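Long-range contacts in UPF0045 protein MJ1052 (Methanocaldococcus jannaschii, PDB 2EPI), which is of unknown function but belongs to the UPF0045 (thiamine-binding protein) family, so it may bind thiamine or a related small molecule: residues A[6-11]-A[46-51]; A[23-28]-A[68-73]; A[30-35]-A[61-66]; A[55-60]-A[76-81]. One frame throughout, in Å; residues are numbered along the deposited sequence.

In the fold
The chain folds as a four-stranded antiparallel sheet, strand order 2-3-1-4, with helices 23-33 and 53-68 on one face, a ferredoxin-like arrangement. Interaction 1 pairs the two central strands. Interaction 4 lays helix 53-68 on strand 73-83, its centre about 7 Å from that of interaction 1. Interaction 3 joins the two helices, its centre about 10 Å from that of interaction 4. Interaction 2 ties helix 23-33 to the loop before strand 73-83, its centre about 20 Å from that of interaction 1. Along the chain, interaction 1 closes before interaction 4 opens. Interactions 1, 3 and 4 thus build the core between sheet and helices, while interaction 2 ties down its edge near the third subunit.

Interaction 1 (A[6-11]-A[46-51]); sequences KVVAEV and GTVLEG
Ala-9 and Leu-49 face each other as an antiparallel hydrogen-bonded pair. Ala-9 N gives to Leu-49 O at 2.8 Å, and Leu-49 N returns to Ala-9 O at 2.7 Å. Val-7 with Gly-51 and Val-11 with Thr-47 repeat the pattern, so six backbone bonds join the segments. On the buried face below the helices, Val-11 CG2 meets Leu-49 CD1 at 3.9 Å. Phe-33 of helix 23-33 packs on both side chains. On the other face, Val-8 CG1 lies 3.9 Å from Val-48 CG1, and Met-45 of the second subunit packs on Val-8. These are the two central strands of the ferredoxin-like sheet, 6-16 and 46-50. The contact is looser at Lys-6, which is partly exposed. Its chain bends at chi3 (-66°), and NZ forms a long salt bridge to Glu-50 OE2 at 3.6 Å. A water donates to OE2 at 2.7 Å and takes only a weak bond from NZ. The strongest polar partner of Glu-50 is Ile-90 N, at OE1, and OE2 also forms a salt bridge with Lys-39. An alanine in place of Lys-6 would probably leave Glu-50 with one positive neighbour fewer and uncover its CG, which Lys-6 CD touches.

Interaction 2 (A[23-28]-A[68-73]); sequences SKYVKK and LNDVDR
Lys-28 and Asp-70 reach toward each other tip to tip. Lys-28 NZ gives a hydrogen bond to Asp-70 OD2 at 2.7 Å, as part of a salt bridge. The donor comes to the syn side of OD2, 27° out of the carboxylate plane. The lysine chain is extended beyond CG, which carries NZ from the helix to the loop. NZ has a second acceptor in the carbonyl oxygen of Thr-66, so the ammonium bonds both to the end of helix 53-68 and to the loop after it. The other carboxylate oxygen is also held. Asn-69 ND2 donates to Asp-70 OD1 at 3.0 Å, from above the carboxylate plane. The bond is bent, with an angle of 134° at the hydrogen. Both oxygens of the aspartate therefore accept a bond, and its negative charge is probably eased mainly by Lys-28.

Tyr-25 supplies the apolar side. Its CE1 lies 3.6 Å from Asp-70 CB, which approaches the ring obliquely. Val-71 CG1 sits over one face of the ring, 4.0 Å from Tyr-25 CZ. The ring and carboxylate planes are 39° apart.

The contact lies near the surface, its centre about 15 Å from the centre of the chain. It joins the first turns of helix 23-33 to the loop between helix 53-68 and strand 73-83, and Pro-15 of strand 6-16 touches both Tyr-25 and Val-71.

Interaction 3 (A[30-35]-A[61-66]); sequences IEVFKK and KEAHST
Glu-62 O is gripped by two donors from across one helical turn, and the side chain of the same residue bridges to Val-32 and Lys-35. Thr-66 N gives to this carbonyl at 2.8 Å. Thr-66 OG1 donates to it as well, from the opposite face of the carbonyl plane. That hydroxyl also lies against Val-32, whose CG2 is 3.5 Å from Thr-66 OG1.

The Glu-62 side chain leaves with CG anti to the backbone N (chi1 176°). This puts CG against Val-32 CG1 at 3.4 Å, a tight carbon-to-carbon contact. Beyond it, Lys-35 NZ gives a hydrogen bond to Glu-62 OE2 at 2.7 Å on the syn side, within a salt bridge. The two side chains cross at about a right angle. OE1 takes a bond from a water at 2.7 Å and is also bonded to Tyr-36 OH.

This is packing of the two helices of the ferredoxin-like fold, 23-33 and 53-68, side by side on one face of the sheet. An alanine in place of Glu-62 would probably leave Lys-35 NZ and Tyr-36 OH without this acceptor and open a gap beside Val-32 CG1.

Deeper in, Ala-63 CB meets Phe-33 CE1 at 3.7 Å, oblique to the ring. The phenylalanine CB points away from helix 53-68, yet the far end of the ring comes back to it. Thr-47, Leu-49 and Val-11 of the sheet also touch that ring, and Ala-63 rests on Ile-13.

Interaction 4 (A[55-60]-A[76-81]); sequences EILKAF and SSLKID
Leu-78 rises from its strand against Phe-60, Leu-57 and Ile-56. Its CB sits over the centre of the Phe-60 ring, 3.6 Å from the ring centroid and 10° off the ring normal. This is a CH-pi contact with the flat face. Chi1 (169°) puts CG anti to the backbone N, and the chain then forks at CG. CD1 goes to Ile-56, 3.9 Å from Ile-56 CG2. CD2 goes to Leu-57 and meets Leu-57 CD2 at 3.6 Å, the two side chains crossing at about a right angle. The same CD2 also lies 3.9 Å from Phe-60 CD2, so it fills the angle between two helix residues. Leu-78 thus touches Ile-56 and Leu-57 on one turn and Phe-60 on the next.

The phenylalanine reaches further along the strand. Its CE1 is 3.8 Å from Ser-76 CB and 3.6 Å from Ser-77 O, both oblique to the ring. Ser-76 C and Ser-77 N lie at the ring edge, in its plane. Ser-76 OG turns to His-64 ND1 for its hydrogen bond. At the other end of the contact, Ile-56 CG2 meets Ile-80 CD1 at 4.1 Å, the two side chains sliding past each other in opposite directions. No hydrogen bond joins the segments.

Helix segment 55-60 runs nearly antiparallel to strand segment 76-81, at 170°, their axes 10.2 Å apart at closest approach. On one side the strand pairs with strand 6-16, and it also pairs antiparallel with a strand of the third subunit, which carries the sheet across the interface.

Interaction 1 (A[6-11]-A[46-51])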
loop_
_atom_site.group_PDB
_atom_site.type_symbol
_atom_site.label_atom_id
_atom_site.label_comp_id
_atom_site.label_asym_id
_atom_site.label_seq_id
_atom_site.Cartn_x
_atom_site.Cartn_y
_atom_site.Cartn_z
ATOM N N LYS A 6 21.969 -0.429 0.566
ATOM C CA LYS A 6 21.021 -1.494 0.864
ATOM C C LYS A 6 19.732 -1.098 1.576
ATOM O O LYS A 6 19.728 -0.295 2.515
ATOM C CB LYS A 6 21.729 -2.600 1.656
ATOM C CG LYS A 6 20.877 -3.840 1.879
ATOM C CD LYS A 6 21.662 -4.955 2.559
ATOM C CE LYS A 6 22.777 -5.481 1.659
ATOM N NZ LYS A 6 23.504 -6.619 2.291
ATOM N N VAL A 7 18.632 -1.679 1.104
ATOM C CA VAL A 7 17.311 -1.450 1.670
ATOM C C VAL A 7 16.505 -2.736 1.535
ATOM O O VAL A 7 16.907 -3.657 0.828
ATOM C CB VAL A 7 16.534 -0.334 0.914
ATOM C CG1 VAL A 7 17.346 0.952 0.893
ATOM C CG2 VAL A 7 16.212 -0.791 -0.509
ATOM N N VAL A 8 15.384 -2.805 2.238
ATOM C CA VAL A 8 14.492 -3.958 2.142
ATOM C C VAL A 8 13.241 -3.383 1.495
ATOM O O VAL A 8 12.847 -2.257 1.795
ATOM C CB VAL A 8 14.123 -4.532 3.523
ATOM C CG1 VAL A 8 13.201 -5.737 3.351
ATOM C CG2 VAL A 8 15.376 -4.946 4.264
ATOM N N ALA A 9 12.614 -4.136 0.603
ATOM C CA ALA A 9 11.426 -3.616 -0.062
ATOM C C ALA A 9 10.424 -4.714 -0.358
ATOM O O ALA A 9 10.734 -5.895 -0.242
ATOM C CB ALA A 9 11.830 -2.939 -1.354
ATOM N N GLU A 10 9.211 -4.313 -0.718
ATOM C CA GLU A 10 8.193 -5.284 -1.084
ATOM C C GLU A 10 7.510 -4.784 -2.342
ATOM O O GLU A 10 7.170 -3.605 -2.455
ATOM C CB GLU A 10 7.166 -5.483 0.029
ATOM C CG GLU A 10 6.140 -6.566 -0.324
ATOM C CD GLU A 10 5.253 -6.953 0.841
ATOM O OE1 GLU A 10 4.739 -6.042 1.520
ATOM O OE2 GLU A 10 5.065 -8.174 1.071
ATOM N N VAL A 11 7.320 -5.689 -3.291
ATOM C CA VAL A 11 6.695 -5.336 -4.555
ATOM C C VAL A 11 5.502 -6.232 -4.843
ATOM O O VAL A 11 5.531 -7.429 -4.567
ATOM C CB VAL A 11 7.687 -5.492 -5.724
ATOM C CG1 VAL A 11 6.965 -5.277 -7.057
ATOM C CG2 VAL A 11 8.848 -4.509 -5.570
ATOM N N GLY A 46 2.977 -10.678 -2.218
ATOM C CA GLY A 46 3.942 -9.810 -2.867
ATOM C C GLY A 46 5.308 -10.449 -2.778
ATOM O O GLY A 46 5.428 -11.604 -2.363
ATOM N N THR A 47 6.333 -9.706 -3.173
ATOM C CA THR A 47 7.700 -10.209 -3.119
ATOM C C THR A 47 8.578 -9.242 -2.345
ATOM O O THR A 47 8.561 -8.041 -2.604
ATOM C CB THR A 47 8.288 -10.372 -4.523
ATOM O OG1 THR A 47 7.519 -11.335 -5.253
ATOM C CG2 THR A 47 9.742 -10.842 -4.440
ATOM N N VAL A 48 9.337 -9.767 -1.388
ATOM C CA VAL A 48 10.241 -8.945 -0.593
ATOM C C VAL A 48 11.610 -9.000 -1.260
ATOM O O VAL A 48 12.055 -10.062 -1.695
ATOM C CB VAL A 48 10.336 -9.459 0.871
ATOM C CG1 VAL A 48 11.468 -8.749 1.612
ATOM C CG2 VAL A 48 9.017 -9.215 1.579
ATOM N N LEU A 49 12.267 -7.851 -1.358
ATOM C CA LEU A 49 13.573 -7.782 -1.994
ATOM C C LEU A 49 14.555 -7.097 -1.063
ATOM O O LEU A 49 14.172 -6.247 -0.257
ATOM C CB LEU A 49 13.482 -6.988 -3.308
ATOM C CG LEU A 49 12.428 -7.419 -4.330
ATOM C CD1 LEU A 49 12.267 -6.340 -5.400
ATOM C CD2 LEU A 49 12.833 -8.751 -4.949
ATOM N N GLU A 50 15.821 -7.487 -1.177
ATOM C CA GLU A 50 16.895 -6.909 -0.382
ATOM C C GLU A 50 18.052 -6.620 -1.331
ATOM O O GLU A 50 18.473 -7.493 -2.089
ATOM C CB GLU A 50 17.371 -7.878 0.703
ATOM C CG GLU A 50 18.561 -7.334 1.502
ATOM C CD GLU A 50 19.256 -8.397 2.340
ATOM O OE1 GLU A 50 18.579 -9.057 3.153
ATOM O OE2 GLU A 50 20.486 -8.569 2.187
ATOM N N GLY A 51 18.557 -5.393 -1.293
ATOM C CA GLY A 51 19.660 -5.033 -2.166
ATOM C C GLY A 51 19.770 -3.536 -2.358
ATOM O O GLY A 51 19.142 -2.767 -1.635
HETATM O O HOH W 1 21.740 -7.990 -0.136
#

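Interaction 2 (A[23-28]-A[68-73])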
loop_
_atom_site.group_PDB
_atom_site.type_symbol
_atom_site.label_atom_id
_atom_site.label_comp_id
_atom_site.label_asym_id
_atom_site.label_seq_id
_atom_site.Cartn_x
_atom_site.Cartn_y
_atom_site.Cartn_z
ATOM N N SER A 23 -1.551 -15.439 -12.071
ATOM C CA SER A 23 -0.327 -16.084 -11.617
ATOM C C SER A 23 0.748 -16.114 -12.695
ATOM O O SER A 23 1.937 -16.029 -12.395
ATOM C CB SER A 23 -0.630 -17.513 -11.154
ATOM O OG SER A 23 -1.160 -18.290 -12.213
ATOM N N LYS A 24 0.329 -16.230 -13.949
ATOM C CA LYS A 24 1.275 -16.278 -15.055
ATOM C C LYS A 24 2.115 -15.004 -15.105
ATOM O O LYS A 24 3.316 -15.050 -15.366
ATOM C CB LYS A 24 0.525 -16.462 -16.377
ATOM C CG LYS A 24 1.309 -17.231 -17.429
ATOM C CD LYS A 24 0.420 -17.627 -18.599
ATOM C CE LYS A 24 1.052 -18.736 -19.437
ATOM N NZ LYS A 24 2.354 -18.335 -20.046
ATOM N N TYR A 25 1.481 -13.867 -14.841
ATOM C CA TYR A 25 2.176 -12.585 -14.870
ATOM C C TYR A 25 2.989 -12.353 -13.602
ATOM O O TYR A 25 4.053 -11.733 -13.639
ATOM C CB TYR A 25 1.160 -11.463 -15.070
ATOM C CG TYR A 25 0.303 -11.677 -16.294
ATOM C CD1 TYR A 25 0.878 -11.759 -17.562
ATOM C CD2 TYR A 25 -1.078 -11.835 -16.185
ATOM C CE1 TYR A 25 0.100 -11.995 -18.690
ATOM C CE2 TYR A 25 -1.866 -12.070 -17.308
ATOM C CZ TYR A 25 -1.270 -12.151 -18.556
ATOM O OH TYR A 25 -2.042 -12.391 -19.670
ATOM N N VAL A 26 2.481 -12.856 -12.483
ATOM C CA VAL A 26 3.171 -12.725 -11.207
ATOM C C VAL A 26 4.489 -13.483 -11.312
ATOM O O VAL A 26 5.527 -13.034 -10.830
ATOM C CB VAL A 26 2.325 -13.325 -10.058
ATOM C CG1 VAL A 26 3.093 -13.264 -8.747
ATOM C CG2 VAL A 26 1.005 -12.573 -9.943
ATOM N N LYS A 27 4.433 -14.642 -11.956
ATOM C CA LYS A 27 5.607 -15.478 -12.147
ATOM C C LYS A 27 6.623 -14.752 -13.022
ATOM O O LYS A 27 7.822 -14.764 -12.746
ATOM C CB LYS A 27 5.192 -16.794 -12.807
ATOM C CG LYS A 27 6.337 -17.733 -13.141
ATOM C CD LYS A 27 5.820 -18.970 -13.866
ATOM C CE LYS A 27 5.123 -18.590 -15.166
ATOM N NZ LYS A 27 4.588 -19.770 -15.897
ATOM N N LYS A 28 6.131 -14.116 -14.079
ATOM C CA LYS A 28 6.980 -13.383 -15.007
ATOM C C LYS A 28 7.766 -12.292 -14.277
ATOM O O LYS A 28 8.967 -12.124 -14.494
ATOM C CB LYS A 28 6.114 -12.760 -16.103
ATOM C CG LYS A 28 6.859 -12.393 -17.373
ATOM C CD LYS A 28 5.898 -11.872 -18.435
ATOM C CE LYS A 28 6.601 -11.647 -19.767
ATOM N NZ LYS A 28 5.769 -10.850 -20.714
ATOM N N LEU A 68 2.934 -5.394 -18.100
ATOM C CA LEU A 68 2.165 -4.467 -18.920
ATOM C C LEU A 68 2.291 -4.840 -20.397
ATOM O O LEU A 68 1.445 -4.481 -21.214
ATOM C CB LEU A 68 2.656 -3.035 -18.690
ATOM C CG LEU A 68 1.932 -1.903 -19.424
ATOM C CD1 LEU A 68 0.450 -1.891 -19.051
ATOM C CD2 LEU A 68 2.581 -0.583 -19.062
ATOM N N ASN A 69 3.347 -5.571 -20.738
ATOM C CA ASN A 69 3.556 -5.986 -22.118
ATOM C C ASN A 69 2.416 -6.874 -22.609
ATOM O O ASN A 69 2.079 -6.858 -23.795
ATOM C CB ASN A 69 4.874 -6.756 -22.255
ATOM C CG ASN A 69 5.155 -7.177 -23.690
ATOM O OD1 ASN A 69 5.507 -6.352 -24.530
ATOM N ND2 ASN A 69 4.988 -8.465 -23.976
ATOM N N ASP A 70 1.813 -7.630 -21.692
ATOM C CA ASP A 70 0.741 -8.553 -22.048
ATOM C C ASP A 70 -0.690 -8.138 -21.699
ATOM O O ASP A 70 -1.636 -8.811 -22.107
ATOM C CB ASP A 70 1.016 -9.929 -21.437
ATOM C CG ASP A 70 2.416 -10.430 -21.732
ATOM O OD1 ASP A 70 2.888 -10.243 -22.873
ATOM O OD2 ASP A 70 3.038 -11.021 -20.824
ATOM N N VAL A 71 -0.857 -7.058 -20.942
ATOM C CA VAL A 71 -2.195 -6.587 -20.577
ATOM C C VAL A 71 -2.312 -5.082 -20.811
ATOM O O VAL A 71 -1.303 -4.396 -20.967
ATOM C CB VAL A 71 -2.528 -6.895 -19.099
ATOM C CG1 VAL A 71 -2.659 -8.398 -18.898
ATOM C CG2 VAL A 71 -1.442 -6.330 -18.189
ATOM N N ASP A 72 -3.539 -4.570 -20.831
ATOM C CA ASP A 72 -3.751 -3.144 -21.071
ATOM C C ASP A 72 -3.493 -2.243 -19.872
ATOM O O ASP A 72 -3.256 -1.052 -20.039
ATOM C CB ASP A 72 -5.179 -2.872 -21.561
ATOM C CG ASP A 72 -5.435 -3.387 -22.964
ATOM O OD1 ASP A 72 -4.499 -3.378 -23.791
ATOM O OD2 ASP A 72 -6.587 -3.782 -23.240
ATOM N N ARG A 73 -3.539 -2.795 -18.666
ATOM C CA ARG A 73 -3.340 -1.975 -17.478
ATOM C C ARG A 73 -2.740 -2.759 -16.326
ATOM O O ARG A 73 -3.097 -3.911 -16.096
ATOM C CB ARG A 73 -4.677 -1.379 -17.046
ATOM C CG ARG A 73 -4.621 -0.454 -15.844
ATOM C CD ARG A 73 -6.003 0.134 -15.589
ATOM N NE ARG A 73 -6.044 0.992 -14.411
ATOM C CZ ARG A 73 -7.160 1.512 -13.911
ATOM N NH1 ARG A 73 -8.327 1.261 -14.491
ATOM N NH2 ARG A 73 -7.111 2.274 -12.826
#

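Interaction 3 (A[30-35]-A[61-66])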
loop_
_atom_site.group_PDB
_atom_site.type_symbol
_atom_site.label_atom_id
_atom_site.label_comp_id
_atom_site.label_asym_id
_atom_site.label_seq_id
_atom_site.Cartn_x
_atom_site.Cartn_y
_atom_site.Cartn_z
ATOM N N ILE A 30 8.514 -12.131 -11.064
ATOM C CA ILE A 30 9.485 -12.743 -10.171
ATOM C C ILE A 30 10.754 -13.118 -10.928
ATOM O O ILE A 30 11.862 -12.909 -10.438
ATOM C CB ILE A 30 8.898 -14.001 -9.498
ATOM C CG1 ILE A 30 7.788 -13.590 -8.524
ATOM C CG2 ILE A 30 9.995 -14.769 -8.779
ATOM C CD1 ILE A 30 7.073 -14.754 -7.878
ATOM N N GLU A 31 10.594 -13.664 -12.130
ATOM C CA GLU A 31 11.753 -14.045 -12.925
ATOM C C GLU A 31 12.623 -12.832 -13.244
ATOM O O GLU A 31 13.844 -12.946 -13.362
ATOM C CB GLU A 31 11.312 -14.732 -14.218
ATOM C CG GLU A 31 10.729 -16.115 -13.990
ATOM C CD GLU A 31 11.682 -17.022 -13.232
ATOM O OE1 GLU A 31 12.785 -17.297 -13.754
ATOM O OE2 GLU A 31 11.331 -17.453 -12.112
ATOM N N VAL A 32 11.997 -11.672 -13.389
ATOM C CA VAL A 32 12.749 -10.462 -13.675
ATOM C C VAL A 32 13.641 -10.117 -12.482
ATOM O O VAL A 32 14.806 -9.766 -12.654
ATOM C CB VAL A 32 11.807 -9.275 -13.974
ATOM C CG1 VAL A 32 12.581 -7.968 -13.927
ATOM C CG2 VAL A 32 11.170 -9.459 -15.343
ATOM N N PHE A 33 13.095 -10.229 -11.273
ATOM C CA PHE A 33 13.859 -9.916 -10.067
ATOM C C PHE A 33 15.129 -10.750 -9.961
ATOM O O PHE A 33 16.140 -10.292 -9.428
ATOM C CB PHE A 33 13.018 -10.153 -8.806
ATOM C CG PHE A 33 11.769 -9.327 -8.738
ATOM C CD1 PHE A 33 11.786 -7.979 -9.076
ATOM C CD2 PHE A 33 10.574 -9.893 -8.301
ATOM C CE1 PHE A 33 10.629 -7.203 -8.982
ATOM C CE2 PHE A 33 9.415 -9.129 -8.203
ATOM C CZ PHE A 33 9.442 -7.781 -8.544
ATOM N N LYS A 34 15.075 -11.976 -10.463
ATOM C CA LYS A 34 16.227 -12.862 -10.406
ATOM C C LYS A 34 17.356 -12.453 -11.346
ATOM O O LYS A 34 18.420 -13.068 -11.340
ATOM C CB LYS A 34 15.794 -14.302 -10.694
ATOM C CG LYS A 34 14.877 -14.877 -9.624
ATOM C CD LYS A 34 14.533 -16.328 -9.907
ATOM C CE LYS A 34 13.805 -16.962 -8.730
ATOM N NZ LYS A 34 12.558 -16.232 -8.378
ATOM N N LYS A 35 17.130 -11.414 -12.148
ATOM C CA LYS A 35 18.154 -10.927 -13.068
ATOM C C LYS A 35 18.977 -9.820 -12.419
ATOM O O LYS A 35 19.950 -9.330 -13.000
ATOM C CB LYS A 35 17.525 -10.391 -14.353
ATOM C CG LYS A 35 16.822 -11.440 -15.195
ATOM C CD LYS A 35 16.609 -10.943 -16.616
ATOM C CE LYS A 35 15.778 -9.669 -16.649
ATOM N NZ LYS A 35 15.634 -9.141 -18.033
ATOM N N LYS A 61 10.730 -1.323 -12.093
ATOM C CA LYS A 61 10.259 -0.826 -13.377
ATOM C C LYS A 61 10.162 -1.935 -14.414
ATOM O O LYS A 61 9.180 -2.020 -15.156
ATOM C CB LYS A 61 11.179 0.276 -13.901
ATOM C CG LYS A 61 10.680 0.903 -15.189
ATOM C CD LYS A 61 11.695 1.871 -15.770
ATOM C CE LYS A 61 11.196 2.454 -17.082
ATOM N NZ LYS A 61 12.227 3.310 -17.733
ATOM N N GLU A 62 11.172 -2.795 -14.475
ATOM C CA GLU A 62 11.143 -3.861 -15.465
ATOM C C GLU A 62 10.027 -4.862 -15.195
ATOM O O GLU A 62 9.360 -5.316 -16.127
ATOM C CB GLU A 62 12.500 -4.577 -15.540
ATOM C CG GLU A 62 12.492 -5.773 -16.490
ATOM C CD GLU A 62 13.874 -6.328 -16.790
ATOM O OE1 GLU A 62 14.814 -6.076 -16.011
ATOM O OE2 GLU A 62 14.012 -7.041 -17.809
ATOM N N ALA A 63 9.815 -5.198 -13.925
ATOM C CA ALA A 63 8.770 -6.151 -13.557
ATOM C C ALA A 63 7.407 -5.602 -13.955
ATOM O O ALA A 63 6.592 -6.299 -14.559
ATOM C CB ALA A 63 8.809 -6.419 -12.059
ATOM N N HIS A 64 7.163 -4.347 -13.599
ATOM C CA HIS A 64 5.909 -3.684 -13.938
ATOM C C HIS A 64 5.720 -3.694 -15.458
ATOM O O HIS A 64 4.666 -4.084 -15.963
ATOM C CB HIS A 64 5.946 -2.243 -13.425
ATOM C CG HIS A 64 4.866 -1.365 -13.980
ATOM N ND1 HIS A 64 3.566 -1.398 -13.522
ATOM C CD2 HIS A 64 4.898 -0.425 -14.953
ATOM C CE1 HIS A 64 2.845 -0.514 -14.189
ATOM N NE2 HIS A 64 3.629 0.090 -15.063
ATOM N N SER A 65 6.758 -3.284 -16.180
ATOM C CA SER A 65 6.711 -3.208 -17.636
ATOM C C SER A 65 6.521 -4.553 -18.320
ATOM O O SER A 65 5.842 -4.647 -19.341
ATOM C CB SER A 65 7.983 -2.543 -18.162
ATOM O OG SER A 65 8.175 -1.280 -17.549
ATOM N N THR A 66 7.124 -5.594 -17.760
ATOM C CA THR A 66 7.018 -6.927 -18.337
ATOM C C THR A 66 5.575 -7.417 -18.310
ATOM O O THR A 66 5.104 -8.045 -19.260
ATOM C CB THR A 66 7.908 -7.925 -17.580
ATOM O OG1 THR A 66 9.244 -7.417 -17.510
ATOM C CG2 THR A 66 7.939 -9.244 -18.300
HETATM O O HOH W 2 17.300 -6.515 -16.874
#

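Interaction 4 (A[55-60]-A[76-81])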
loop_
_atom_site.group_PDB
_atom_site.type_symbol
_atom_site.label_atom_id
_atom_site.label_comp_id
_atom_site.label_asym_id
_atom_site.label_seq_id
_atom_site.Cartn_x
_atom_site.Cartn_y
_atom_site.Cartn_z
ATOM N N GLU A 55 19.065 -0.652 -7.861
ATOM C CA GLU A 55 18.796 -1.922 -8.521
ATOM C C GLU A 55 17.340 -2.328 -8.307
ATOM O O GLU A 55 16.700 -2.868 -9.211
ATOM C CB GLU A 55 19.734 -3.013 -8.002
ATOM C CG GLU A 55 21.190 -2.792 -8.404
ATOM C CD GLU A 55 21.353 -2.616 -9.906
ATOM O OE1 GLU A 55 21.017 -3.557 -10.655
ATOM O OE2 GLU A 55 21.812 -1.536 -10.342
ATOM N N ILE A 56 16.817 -2.062 -7.117
ATOM C CA ILE A 56 15.430 -2.407 -6.818
ATOM C C ILE A 56 14.485 -1.549 -7.650
ATOM O O ILE A 56 13.461 -2.032 -8.131
ATOM C CB ILE A 56 15.127 -2.241 -5.308
ATOM C CG1 ILE A 56 15.750 -3.416 -4.542
ATOM C CG2 ILE A 56 13.612 -2.183 -5.064
ATOM C CD1 ILE A 56 15.591 -3.340 -3.038
ATOM N N LEU A 57 14.835 -0.278 -7.829
ATOM C CA LEU A 57 14.007 0.621 -8.630
ATOM C C LEU A 57 13.979 0.153 -10.085
ATOM O O LEU A 57 12.926 0.147 -10.723
ATOM C CB LEU A 57 14.541 2.053 -8.540
ATOM C CG LEU A 57 14.327 2.711 -7.176
ATOM C CD1 LEU A 57 15.150 3.982 -7.075
ATOM C CD2 LEU A 57 12.851 3.002 -6.979
ATOM N N LYS A 58 15.139 -0.244 -10.605
ATOM C CA LYS A 58 15.225 -0.724 -11.981
ATOM C C LYS A 58 14.455 -2.036 -12.119
ATOM O O LYS A 58 13.759 -2.256 -13.107
ATOM C CB LYS A 58 16.679 -0.983 -12.387
ATOM C CG LYS A 58 17.609 0.218 -12.359
ATOM C CD LYS A 58 19.022 -0.244 -12.707
ATOM C CE LYS A 58 20.062 0.831 -12.466
ATOM N NZ LYS A 58 21.434 0.276 -12.681
ATOM N N ALA A 59 14.606 -2.913 -11.130
ATOM C CA ALA A 59 13.929 -4.205 -11.149
ATOM C C ALA A 59 12.427 -3.990 -11.080
ATOM O O ALA A 59 11.660 -4.675 -11.753
ATOM C CB ALA A 59 14.392 -5.068 -9.973
ATOM N N PHE A 60 12.015 -3.031 -10.260
ATOM C CA PHE A 60 10.603 -2.717 -10.108
ATOM C C PHE A 60 10.041 -2.259 -11.449
ATOM O O PHE A 60 9.009 -2.752 -11.905
ATOM C CB PHE A 60 10.426 -1.610 -9.069
ATOM C CG PHE A 60 9.019 -1.095 -8.964
ATOM C CD1 PHE A 60 7.989 -1.921 -8.527
ATOM C CD2 PHE A 60 8.726 0.229 -9.285
ATOM C CE1 PHE A 60 6.689 -1.446 -8.405
ATOM C CE2 PHE A 60 7.421 0.717 -9.165
ATOM C CZ PHE A 60 6.403 -0.124 -8.723
ATOM N N SER A 76 1.085 -1.347 -10.017
ATOM C CA SER A 76 2.236 -1.915 -9.310
ATOM C C SER A 76 2.615 -1.121 -8.072
ATOM O O SER A 76 2.595 0.114 -8.083
ATOM C CB SER A 76 3.428 -2.000 -10.264
ATOM O OG SER A 76 3.118 -2.838 -11.363
ATOM N N SER A 77 2.972 -1.832 -7.004
ATOM C CA SER A 77 3.324 -1.189 -5.745
ATOM C C SER A 77 4.742 -1.524 -5.290
ATOM O O SER A 77 5.161 -2.683 -5.341
ATOM C CB SER A 77 2.336 -1.615 -4.646
ATOM O OG SER A 77 0.986 -1.321 -5.000
ATOM N N LEU A 78 5.471 -0.499 -4.851
ATOM C CA LEU A 78 6.829 -0.652 -4.345
ATOM C C LEU A 78 6.900 0.022 -2.981
ATOM O O LEU A 78 6.501 1.177 -2.831
ATOM C CB LEU A 78 7.849 0.015 -5.284
ATOM C CG LEU A 78 9.292 0.152 -4.758
ATOM C CD1 LEU A 78 9.911 -1.227 -4.530
ATOM C CD2 LEU A 78 10.129 0.946 -5.761
ATOM N N LYS A 79 7.375 -0.705 -1.979
ATOM C CA LYS A 79 7.510 -0.122 -0.651
ATOM C C LYS A 79 8.962 -0.288 -0.243
ATOM O O LYS A 79 9.507 -1.382 -0.335
ATOM C CB LYS A 79 6.598 -0.828 0.350
ATOM C CG LYS A 79 6.669 -0.229 1.743
ATOM C CD LYS A 79 5.671 -0.883 2.684
ATOM C CE LYS A 79 4.238 -0.572 2.292
ATOM N NZ LYS A 79 3.276 -1.328 3.150
ATOM N N ILE A 80 9.583 0.805 0.188
ATOM C CA ILE A 80 10.980 0.783 0.603
ATOM C C ILE A 80 11.091 1.056 2.090
ATOM O O ILE A 80 10.430 1.950 2.611
ATOM C CB ILE A 80 11.808 1.869 -0.127
ATOM C CG1 ILE A 80 11.743 1.656 -1.640
ATOM C CG2 ILE A 80 13.250 1.837 0.361
ATOM C CD1 ILE A 80 12.210 0.304 -2.094
ATOM N N ASP A 81 11.929 0.278 2.765
ATOM C CA ASP A 81 12.157 0.450 4.197
ATOM C C ASP A 81 13.665 0.611 4.334
ATOM O O ASP A 81 14.414 -0.345 4.138
ATOM C CB ASP A 81 11.696 -0.789 4.968
ATOM C CG ASP A 81 11.696 -0.579 6.476
ATOM O OD1 ASP A 81 12.500 0.238 6.972
ATOM O OD2 ASP A 81 10.894 -1.242 7.169
#